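Local coordinates for protein cellulose 1,4-beta-cellobiosidase (Clostridium thermocellum, PDB 3ZQX) that serves as the family 3b carbohydrate-binding module of a cellulosomal cellobiohydrolase and probably helps attach that enzyme to cellulose, at residues V100-Y103 / A104-F108; H109-S112 / N113-S116; P119-K122 / A123-Y127. The protein carries 1 engineered substitution. All coordinates share one frame; numbering follows the deposited sequence.

Contact 1: residues V100-Y103 / A104-F108. Engineered in segment 104-108: Trp106 (natural residue Asn).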
loop_
_atom_site.group_PDB
_atom_site.type_symbol
_atom_site.label_atom_id
_atom_site.label_comp_id
_atom_site.label_asym_id
_atom_site.label_seq_id
_atom_site.Cartn_x
_atom_site.Cartn_y
_atom_site.Cartn_z
ATOM N N VAL A 100 -6.799 -4.285 3.911
ATOM C CA VAL A 100 -8.177 -3.846 3.804
ATOM C C VAL A 100 -8.232 -2.403 4.288
ATOM O O VAL A 100 -7.606 -2.058 5.310
ATOM C CB VAL A 100 -9.098 -4.710 4.680
ATOM C CG1 VAL A 100 -10.434 -4.016 4.935
ATOM C CG2 VAL A 100 -9.307 -6.076 4.037
ATOM N N ILE A 101 -8.956 -1.562 3.551
ATOM C CA ILE A 101 -9.262 -0.211 4.003
ATOM C C ILE A 101 -10.772 -0.095 4.093
ATOM O O ILE A 101 -11.491 -0.343 3.111
ATOM C CB ILE A 101 -8.747 0.868 3.027
ATOM C CG1 ILE A 101 -7.238 0.744 2.810
ATOM C CG2 ILE A 101 -9.115 2.262 3.533
ATOM C CD1 ILE A 101 -6.750 1.457 1.572
ATOM N N ARG A 102 -11.268 0.253 5.271
ATOM C CA ARG A 102 -12.701 0.367 5.482
ATOM C C ARG A 102 -13.004 1.576 6.342
ATOM O O ARG A 102 -12.095 2.212 6.867
ATOM C CB ARG A 102 -13.263 -0.904 6.106
ATOM C CG ARG A 102 -12.763 -1.222 7.480
ATOM C CD ARG A 102 -13.355 -2.584 7.812
ATOM N NE ARG A 102 -12.914 -3.135 9.081
ATOM C CZ ARG A 102 -12.591 -4.412 9.268
ATOM N NH1 ARG A 102 -12.639 -5.287 8.264
ATOM N NH2 ARG A 102 -12.210 -4.812 10.466
ATOM N N TYR A 103 -14.277 1.922 6.442
ATOM C CA TYR A 103 -14.725 2.972 7.343
ATOM C C TYR A 103 -15.239 2.409 8.663
ATOM O O TYR A 103 -15.838 1.332 8.697
ATOM C CB TYR A 103 -15.842 3.768 6.688
ATOM C CG TYR A 103 -15.396 4.645 5.548
ATOM C CD1 TYR A 103 -14.833 5.883 5.792
ATOM C CD2 TYR A 103 -15.540 4.239 4.226
ATOM C CE1 TYR A 103 -14.429 6.702 4.759
ATOM C CE2 TYR A 103 -15.141 5.052 3.181
ATOM C CZ TYR A 103 -14.583 6.281 3.452
ATOM O OH TYR A 103 -14.181 7.126 2.443
ATOM N N ALA A 104 -15.025 3.144 9.753
ATOM C CA ALA A 104 -15.559 2.745 11.053
ATOM C C ALA A 104 -17.067 2.526 11.011
ATOM O O ALA A 104 -17.592 1.680 11.730
ATOM C CB ALA A 104 -15.211 3.780 12.112
ATOM N N ASP A 105 -17.768 3.311 10.202
ATOM C CA ASP A 105 -19.216 3.176 10.071
ATOM C C ASP A 105 -19.651 2.264 8.916
ATOM O O ASP A 105 -20.832 2.189 8.596
ATOM C CB ASP A 105 -19.912 4.539 10.016
ATOM C CG ASP A 105 -19.623 5.299 8.742
ATOM O OD1 ASP A 105 -18.902 4.763 7.872
ATOM O OD2 ASP A 105 -20.115 6.443 8.616
ATOM N N TRP A 106 -18.693 1.612 8.269
ATOM C CA TRP A 106 -18.998 0.653 7.210
ATOM C C TRP A 106 -19.663 1.292 5.991
ATOM O O TRP A 106 -20.407 0.642 5.263
ATOM C CB TRP A 106 -19.784 -0.547 7.758
ATOM C CG TRP A 106 -18.938 -1.430 8.627
ATOM C CD1 TRP A 106 -18.892 -1.439 9.992
ATOM C CD2 TRP A 106 -18.010 -2.422 8.185
ATOM N NE1 TRP A 106 -17.985 -2.381 10.424
ATOM C CE2 TRP A 106 -17.433 -2.998 9.334
ATOM C CE3 TRP A 106 -17.606 -2.877 6.927
ATOM C CZ2 TRP A 106 -16.478 -4.012 9.261
ATOM C CZ3 TRP A 106 -16.658 -3.882 6.857
ATOM C CH2 TRP A 106 -16.105 -4.437 8.016
ATOM N N SER A 107 -19.326 2.556 5.739
ATOM C CA SER A 107 -19.740 3.236 4.516
ATOM C C SER A 107 -19.097 2.609 3.286
ATOM O O SER A 107 -18.096 1.902 3.383
ATOM C CB SER A 107 -19.341 4.711 4.560
ATOM O OG SER A 107 -20.029 5.415 5.578
ATOM N N PHE A 108 -19.686 2.879 2.125
ATOM C CA PHE A 108 -19.180 2.356 0.859
ATOM C C PHE A 108 -18.161 3.272 0.192
ATOM O O PHE A 108 -18.394 4.477 0.036
ATOM C CB PHE A 108 -20.329 2.132 -0.126
ATOM C CG PHE A 108 -21.193 0.951 0.199
ATOM C CD1 PHE A 108 -22.191 1.045 1.152
ATOM C CD2 PHE A 108 -21.011 -0.256 -0.453
ATOM C CE1 PHE A 108 -22.991 -0.042 1.450
ATOM C CE2 PHE A 108 -21.816 -1.344 -0.163
ATOM C CZ PHE A 108 -22.805 -1.233 0.788
HETATM O O HOH W 1 -16.397 0.587 5.073
#
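Arg102 and Trp106 run alongside each other in the same direction, with the arginine CD 3.3 Å from CH2 at the outer end of the indole. That methylene passes over the indole face at CH2, and Trp106 CZ2 in turn lies over one face of the guanidinium, offset toward its rim. The two planes are 33° apart, so the overlap is tilted and partial. Arg102 reaches this place because its CG sits between the backbone N and the carbonyl carbon (chi1 64°) and the chain then runs extended to NE. Its NH1 is engaged by Glu18 in a salt bridge and also bonds Tyr57 OH. Trp106 is an engineered residue, asparagine in the natural sequence.

Tyr103 is turned differently: Ser107 O comes to the ring edge near its plane, 3.6 Å from CD2. The backbone folds as a type I beta turn from Tyr103 to Trp106, at the end of strand 97-103. Trp106 N donates to Tyr103 O at 2.9 Å with an N-H...O angle of 155°, approaching from above the carbonyl plane. Water 1 links the next pair, accepting from Tyr103 N at 2.9 Å and donating to Ser107 O at 2.7 Å.

Asp105 forms an Asx turn: its OD1 receives Ser107 N at 3.1 Å and Ser107 OG at 2.6 Å, both from one face of the carboxylate. With two donors on one oxygen, the rotation of this carboxylate is restrained, and the turn is fixed by polar bonds while the arginine and indole add mainly van der Waals contact.

Contact 2: residues H109-S112 / N113-S116. With CA (calcium ion), chain B.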
loop_
_atom_site.group_PDB
_atom_site.type_symbol
_atom_site.label_atom_id
_atom_site.label_comp_id
_atom_site.label_asym_id
_atom_site.label_seq_id
_atom_site.Cartn_x
_atom_site.Cartn_y
_atom_site.Cartn_z
ATOM N N HIS A 109 -17.048 2.684 -0.225
ATOM C CA HIS A 109 -16.132 3.329 -1.150
ATOM C C HIS A 109 -16.674 3.322 -2.568
ATOM O O HIS A 109 -17.454 2.445 -2.941
ATOM C CB HIS A 109 -14.830 2.539 -1.268
ATOM C CG HIS A 109 -14.045 2.407 -0.008
ATOM N ND1 HIS A 109 -13.224 3.404 0.466
ATOM C CD2 HIS A 109 -13.886 1.352 0.825
ATOM C CE1 HIS A 109 -12.611 2.979 1.557
ATOM N NE2 HIS A 109 -12.994 1.735 1.795
ATOM N N ASP A 110 -16.201 4.276 -3.365
ATOM C CA ASP A 110 -16.223 4.172 -4.823
ATOM C C ASP A 110 -14.773 3.978 -5.240
ATOM O O ASP A 110 -13.959 4.881 -5.096
ATOM C CB ASP A 110 -16.778 5.468 -5.414
ATOM C CG ASP A 110 -16.788 5.475 -6.932
ATOM O OD1 ASP A 110 -16.276 4.536 -7.566
ATOM O OD2 ASP A 110 -17.313 6.460 -7.495
ATOM N N GLN A 111 -14.432 2.797 -5.732
ATOM C CA GLN A 111 -13.049 2.536 -6.114
ATOM C C GLN A 111 -12.708 3.060 -7.501
ATOM O O GLN A 111 -11.531 3.136 -7.850
ATOM C CB GLN A 111 -12.734 1.040 -6.069
ATOM C CG GLN A 111 -12.928 0.396 -4.721
ATOM C CD GLN A 111 -12.169 -0.905 -4.611
ATOM O OE1 GLN A 111 -10.998 -0.916 -4.229
ATOM N NE2 GLN A 111 -12.821 -2.009 -4.958
ATOM N N SER A 112 -13.719 3.426 -8.285
ATOM C CA SER A 112 -13.471 3.791 -9.682
ATOM C C SER A 112 -12.682 5.076 -9.849
ATOM O O SER A 112 -12.132 5.316 -10.881
ATOM C CB SER A 112 -14.787 3.831 -10.495
ATOM O OG SER A 112 -15.553 4.925 -10.128
ATOM N N ASN A 113 -12.667 5.877 -8.798
ATOM C CA ASN A 113 -11.931 7.110 -8.784
ATOM C C ASN A 113 -10.692 7.069 -7.867
ATOM O O ASN A 113 -10.278 8.082 -7.329
ATOM C CB ASN A 113 -12.848 8.283 -8.420
ATOM C CG ASN A 113 -13.457 8.127 -7.082
ATOM O OD1 ASN A 113 -13.143 7.183 -6.382
ATOM N ND2 ASN A 113 -14.305 9.069 -6.675
ATOM N N ASP A 114 -10.140 5.860 -7.716
ATOM C CA ASP A 114 -8.951 5.651 -6.888
ATOM C C ASP A 114 -7.754 5.372 -7.801
ATOM O O ASP A 114 -7.752 4.421 -8.560
ATOM C CB ASP A 114 -9.124 4.464 -5.964
ATOM C CG ASP A 114 -10.183 4.692 -4.915
ATOM O OD1 ASP A 114 -10.647 5.836 -4.751
ATOM O OD2 ASP A 114 -10.539 3.725 -4.212
ATOM N N TYR A 115 -6.738 6.218 -7.692
ATOM C CA TYR A 115 -5.571 6.123 -8.556
ATOM C C TYR A 115 -4.895 4.753 -8.516
ATOM O O TYR A 115 -4.484 4.229 -9.554
ATOM C CB TYR A 115 -4.585 7.215 -8.163
ATOM C CG TYR A 115 -3.260 7.214 -8.882
ATOM C CD1 TYR A 115 -3.116 7.846 -10.106
ATOM C CD2 TYR A 115 -2.131 6.645 -8.302
ATOM C CE1 TYR A 115 -1.887 7.881 -10.746
ATOM C CE2 TYR A 115 -0.902 6.683 -8.928
ATOM C CZ TYR A 115 -0.787 7.302 -10.153
ATOM O OH TYR A 115 0.425 7.355 -10.809
ATOM N N SER A 116 -4.767 4.163 -7.330
ATOM C CA SER A 116 -4.018 2.914 -7.207
ATOM C C SER A 116 -4.842 1.651 -7.446
ATOM O O SER A 116 -4.289 0.557 -7.428
ATOM C CB SER A 116 -3.318 2.816 -5.846
ATOM O OG SER A 116 -2.393 3.877 -5.653
HETATM CA CA CA B . -12.777 6.684 -4.026
HETATM O O HOH W 2 -12.390 4.703 -2.520
HETATM O O HOH W 3 -9.213 1.290 -4.261
HETATM O O HOH W 4 -9.992 3.483 -10.334
#
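Asp110 and Asn113 meet at a calcium ion, and metal coordination is the first kind of interaction here. Asp110 O, a backbone carbonyl, lies 2.4 Å from the calcium. Asn113 OD1 binds at the same 2.4 Å, brought inward because CG is placed between the backbone N and the carbonyl carbon (chi1 60°). Asp114 contributes OD1 alone, also 2.4 Å from the calcium, and water 2 follows at 2.5 Å. Four further atoms complete eight, among them Thr45 OG1 and both carboxylate oxygens of Glu47. The ion would be expected to favour the ionised form of the Asp114 carboxylate.

Flat-group stacking comes second. The Asp110 carboxylate and the Asn113 amide overlap with their planes 24° apart; the amide oxygen is on the calcium, while the carboxylate is not.

The direct hydrogen bonds define the loop motif. Asp110 OD1 accepts Ser112 N at 2.9 Å, an Asx turn, and Ser112 OG at 2.7 Å, the latter on the syn side close to the carboxylate plane. Asp110 therefore serves twice, its carbonyl on the calcium and its carboxylate on the turn. The end of the short strand 109-110, which pairs with strand 15-27, and the loop after it supply three of the five residues of the calcium site in this family 3 module, a beta-sandwich. One backbone bond tightens the loop: Asp114 N donates to Gln111 O at 3.1 Å.

Water-mediated links form the last group. Water 2, already on the calcium, donates to Asp114 OD2 at 2.7 Å. Water 3 donates both to that oxygen and to Gln111 OE1, while Gln111 NE2 bonds Gln13 O.

Contact 3: residues P119-K122 / A123-Y127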
loop_
_atom_site.group_PDB
_atom_site.type_symbol
_atom_site.label_atom_id
_atom_site.label_comp_id
_atom_site.label_asym_id
_atom_site.label_seq_id
_atom_site.Cartn_x
_atom_site.Cartn_y
_atom_site.Cartn_z
ATOM N N PRO A 119 -8.404 -3.430 -10.848
ATOM C CA PRO A 119 -9.070 -4.720 -10.669
ATOM C C PRO A 119 -8.633 -5.783 -11.674
ATOM O O PRO A 119 -9.013 -6.950 -11.519
ATOM C CB PRO A 119 -10.551 -4.373 -10.829
ATOM C CG PRO A 119 -10.557 -3.198 -11.732
ATOM C CD PRO A 119 -9.325 -2.401 -11.365
ATOM N N THR A 120 -7.920 -5.393 -12.724
ATOM C CA THR A 120 -7.438 -6.369 -13.691
ATOM C C THR A 120 -6.211 -7.134 -13.213
ATOM O O THR A 120 -5.835 -8.130 -13.844
ATOM C CB THR A 120 -7.118 -5.740 -15.068
ATOM O OG1 THR A 120 -5.915 -4.968 -14.997
ATOM C CG2 THR A 120 -8.278 -4.884 -15.567
ATOM N N ILE A 121 -5.603 -6.712 -12.102
ATOM C CA ILE A 121 -4.391 -7.389 -11.648
ATOM C C ILE A 121 -4.792 -8.333 -10.525
ATOM O O ILE A 121 -5.057 -7.911 -9.397
ATOM C CB ILE A 121 -3.364 -6.364 -11.118
ATOM C CG1 ILE A 121 -3.013 -5.374 -12.229
ATOM C CG2 ILE A 121 -2.124 -7.075 -10.623
ATOM C CD1 ILE A 121 -2.077 -4.273 -11.814
ATOM N N LYS A 122 -4.864 -9.621 -10.859
ATOM C CA LYS A 122 -5.274 -10.640 -9.893
ATOM C C LYS A 122 -4.148 -11.489 -9.339
ATOM O O LYS A 122 -4.350 -12.235 -8.388
ATOM C CB LYS A 122 -6.361 -11.537 -10.489
ATOM C CG LYS A 122 -7.613 -10.789 -10.912
ATOM C CD LYS A 122 -8.292 -10.137 -9.722
ATOM C CE LYS A 122 -8.796 -11.178 -8.734
ATOM N NZ LYS A 122 -9.540 -10.554 -7.604
ATOM N N ALA A 123 -2.962 -11.334 -9.914
ATOM C CA ALA A 123 -1.757 -12.032 -9.479
ATOM C C ALA A 123 -0.694 -10.968 -9.295
ATOM O O ALA A 123 -0.708 -9.938 -9.977
ATOM C CB ALA A 123 -1.309 -13.047 -10.517
ATOM N N PHE A 124 0.236 -11.203 -8.382
ATOM C CA PHE A 124 1.242 -10.188 -8.108
ATOM C C PHE A 124 1.960 -9.753 -9.371
ATOM O O PHE A 124 2.435 -10.581 -10.151
ATOM C CB PHE A 124 2.281 -10.694 -7.112
ATOM C CG PHE A 124 1.887 -10.533 -5.672
ATOM C CD1 PHE A 124 1.545 -9.294 -5.150
ATOM C CD2 PHE A 124 1.893 -11.633 -4.828
ATOM C CE1 PHE A 124 1.200 -9.167 -3.815
ATOM C CE2 PHE A 124 1.551 -11.512 -3.495
ATOM C CZ PHE A 124 1.206 -10.281 -2.987
ATOM N N GLN A 125 2.048 -8.442 -9.557
ATOM C CA GLN A 125 2.922 -7.888 -10.567
ATOM C C GLN A 125 3.540 -6.595 -10.063
ATOM O O GLN A 125 2.957 -5.887 -9.245
ATOM C CB GLN A 125 2.204 -7.698 -11.903
ATOM C CG GLN A 125 1.245 -6.544 -11.965
ATOM C CD GLN A 125 0.551 -6.467 -13.313
ATOM O OE1 GLN A 125 -0.006 -7.456 -13.792
ATOM N NE2 GLN A 125 0.597 -5.298 -13.940
ATOM N N ASP A 126 4.749 -6.316 -10.534
ATOM C CA ASP A 126 5.394 -5.045 -10.243
ATOM C C ASP A 126 4.412 -3.957 -10.633
ATOM O O ASP A 126 3.830 -3.989 -11.722
ATOM C CB ASP A 126 6.669 -4.883 -11.065
ATOM C CG ASP A 126 7.759 -5.866 -10.675
ATOM O OD1 ASP A 126 7.586 -6.641 -9.716
ATOM O OD2 ASP A 126 8.818 -5.848 -11.342
ATOM N N TYR A 127 4.204 -3.004 -9.737
ATOM C CA TYR A 127 3.106 -2.068 -9.921
ATOM C C TYR A 127 3.531 -0.655 -9.593
ATOM O O TYR A 127 3.823 -0.343 -8.439
ATOM C CB TYR A 127 1.954 -2.496 -9.021
ATOM C CG TYR A 127 0.640 -1.770 -9.223
ATOM C CD1 TYR A 127 0.031 -1.730 -10.463
ATOM C CD2 TYR A 127 -0.008 -1.157 -8.156
ATOM C CE1 TYR A 127 -1.187 -1.099 -10.639
ATOM C CE2 TYR A 127 -1.234 -0.528 -8.319
ATOM C CZ TYR A 127 -1.812 -0.499 -9.567
ATOM O OH TYR A 127 -3.022 0.112 -9.768
#
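Ile121 folds back over Ala123, Gln125 and Tyr127 where a loop of the beta-sandwich bends into the short strand 125-126, which pairs antiparallel with strand 3-9. The two branches of Ile121 have separate targets. CG2, anti to the backbone N, lies 3.3 Å from Ala123 O and 3.7 Å from Gln125 CG. CG1 stands beside the backbone N (chi1 -59°) and carries CD1 onward, so that the methyl reaches Gln125 NE2 at 3.6 Å and Tyr127 CE1 at 3.5 Å. The isoleucine and glutamine side chains cross at about a right angle, and the contact is one of van der Waals touch: the amide lies against the aliphatic branches. The Tyr127 ring also stacks on Tyr7 of strand 3-9, and its OH bonds Ser116 O.

Lys122 comes next in the sequence; its CB points away from residues 123-127. Bends at chi2 (-63°) and chi3 (-64°) shape the lysine chain, whose NZ is hydrogen-bonded to the carbonyl oxygen of Cys9.

The three contacts come in series along the chain, and all reach the same antiparallel sheet: contact 1 at the end of strand 97-103, contact 2 on strand 109-110 and the loop after it, contact 3 leading into strand 125-126. Contacts 1 and 2 have centres about 14 Å apart and touch, Ile101 O lying 2.9 Å from His109 NE2 in a probable hydrogen bond. Contacts 2 and 3 are about 16 Å apart between centres, joined by a probable bond of 2.7 Å from Ser116 O to Tyr127 OH. Contacts 1 and 3 do not meet; their nearest atoms are about 11 Å apart. The calcium-binding segment thus touches both of the other contacts of this carbohydrate-binding module.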